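Long-range contact in hypothetical protein PAE2307 (Pyrobaculum aerophilum, PDB 1WVQ), which probably acts as an adenosine-specific kinase and can carry a stable phosphate on a histidine: residues Lys121-Glu126 and Gly136-His141. Numbering follows the deposited sequence.
Sequences KVIVAE and GVVDGH
K121 and V138 face each other as a hydrogen-bonded pair in the antiparallel beta hairpin of strands 120-128 and 131-139, and the register continues through V122 with V137 to I123 with G136. Two backbone bonds close the K121-V138 ring: V138 N to K121 O at 2.8 Å, nearly straight, and the more bent K121 N to V138 O at 3.1 Å. I123 N to G136 O, at 2.9 Å, ties the next hydrogen-bonded pair.

Side chains alternate between the two faces of the sheet. On one, K121, I123 and V138 stand together, and I123 sends its delta methyl diagonally past its own partner: CG1 lies anti to the carbonyl carbon (chi1 -55°) and chi2 is extended, bringing CD1 to 4.2 Å from CG2 of V138. G136 opposite is almost fully extended, a backbone shape that glycine adopts readily, and CB of I123 lies 3.7 Å from G136 O. K121 adds only the root of its chain, CB lying 4.1 Å from CB of V138; the chain bends at chi2 (-74°) and leads away, its ammonium group, NZ, forming a salt bridge with OD1 of D12 on neighbouring strand 7-13. A second subunit covers this face, with R131 and R132 of that subunit packing on K121 and V138 and its A125 on I123, so the branched apolar residues suit a buried interface.

On the other face, V122 and V137 form the non-hydrogen-bonded pair. Both are buried, and beta-branched valine suits an extended strand while staying compact. Their methyls meet loosely, CG2 of V122 lying 4.4 Å from CG1 of V137, while L120 also packs on V137. Between the backbones, V137 CA approaches K121 O at 3.3 Å in a bent CA-H...O contact, giving that oxygen a second partner beside V138 N.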
# COMPACT_ATOMS: atom_id res chain seq x y z
N LYS A 121 11.17 -15.66 22.33
CA LYS A 121 11.76 -14.87 23.39
C LYS A 121 11.95 -13.46 22.85
O LYS A 121 12.22 -13.27 21.66
CB LYS A 121 13.14 -15.42 23.80
CG LYS A 121 13.16 -16.87 24.24
CD LYS A 121 12.56 -17.04 25.63
CE LYS A 121 12.82 -18.44 26.16
NZ LYS A 121 12.33 -18.59 27.55
N VAL A 122 11.81 -12.47 23.72
CA VAL A 122 12.00 -11.09 23.33
C VAL A 122 13.20 -10.59 24.11
O VAL A 122 13.28 -10.79 25.32
CB VAL A 122 10.79 -10.20 23.70
CG1 VAL A 122 11.06 -8.76 23.31
CG2 VAL A 122 9.55 -10.70 23.01
N ILE A 123 14.15 -9.97 23.42
CA ILE A 123 15.34 -9.44 24.08
C ILE A 123 15.08 -7.97 24.36
O ILE A 123 14.83 -7.18 23.45
CB ILE A 123 16.60 -9.57 23.21
CG1 ILE A 123 16.80 -11.02 22.78
CG2 ILE A 123 17.83 -9.08 23.99
CD1 ILE A 123 17.93 -11.21 21.79
N VAL A 124 15.16 -7.60 25.63
CA VAL A 124 14.92 -6.22 26.04
C VAL A 124 16.16 -5.59 26.66
O VAL A 124 16.93 -6.25 27.36
CB VAL A 124 13.76 -6.16 27.06
CG1 VAL A 124 13.50 -4.73 27.50
CG2 VAL A 124 12.51 -6.76 26.43
N ALA A 125 16.35 -4.31 26.37
CA ALA A 125 17.47 -3.58 26.92
C ALA A 125 16.95 -2.50 27.86
O ALA A 125 16.02 -1.77 27.52
CB ALA A 125 18.29 -2.94 25.81
N GLU A 126 17.52 -2.44 29.05
CA GLU A 126 17.15 -1.42 30.02
C GLU A 126 18.41 -0.57 30.14
O GLU A 126 19.49 -1.09 30.45
CB GLU A 126 16.77 -2.03 31.36
CG GLU A 126 16.20 -1.00 32.33
CD GLU A 126 15.59 -1.60 33.58
OE1 GLU A 126 14.72 -2.49 33.46
OE2 GLU A 126 15.99 -1.18 34.69
N GLY A 136 15.55 -7.21 20.02
CA GLY A 136 15.20 -8.16 18.98
C GLY A 136 14.39 -9.30 19.54
O GLY A 136 13.91 -9.23 20.67
N VAL A 137 14.23 -10.35 18.75
CA VAL A 137 13.47 -11.52 19.18
C VAL A 137 14.18 -12.78 18.74
O VAL A 137 15.02 -12.76 17.84
CB VAL A 137 12.06 -11.54 18.56
CG1 VAL A 137 11.27 -10.32 18.98
CG2 VAL A 137 12.15 -11.62 17.04
N VAL A 138 13.84 -13.88 19.40
CA VAL A 138 14.37 -15.19 19.06
C VAL A 138 13.12 -15.98 18.70
O VAL A 138 12.41 -16.49 19.57
CB VAL A 138 15.09 -15.84 20.26
CG1 VAL A 138 15.61 -17.21 19.87
CG2 VAL A 138 16.23 -14.94 20.73
N ASP A 139 12.86 -16.05 17.40
CA ASP A 139 11.67 -16.72 16.86
C ASP A 139 11.98 -18.16 16.50
O ASP A 139 12.63 -18.43 15.49
CB ASP A 139 11.20 -15.96 15.62
CG ASP A 139 9.81 -16.36 15.16
OD1 ASP A 139 9.30 -17.42 15.59
OD2 ASP A 139 9.23 -15.60 14.35
N GLY A 140 11.50 -19.09 17.32
CA GLY A 140 11.73 -20.50 17.04
C GLY A 140 13.17 -20.93 17.16
O GLY A 140 13.97 -20.31 17.87
N HIS A 141 13.51 -21.99 16.45
CA HIS A 141 14.85 -22.55 16.50
C HIS A 141 15.67 -22.40 15.23
O HIS A 141 15.14 -22.10 14.16
CB HIS A 141 14.77 -24.03 16.88
CG HIS A 141 14.25 -24.26 18.26
ND1 HIS A 141 15.06 -24.62 19.32
CD2 HIS A 141 12.99 -24.16 18.77
CE1 HIS A 141 14.33 -24.73 20.41
NE2 HIS A 141 13.08 -24.46 20.11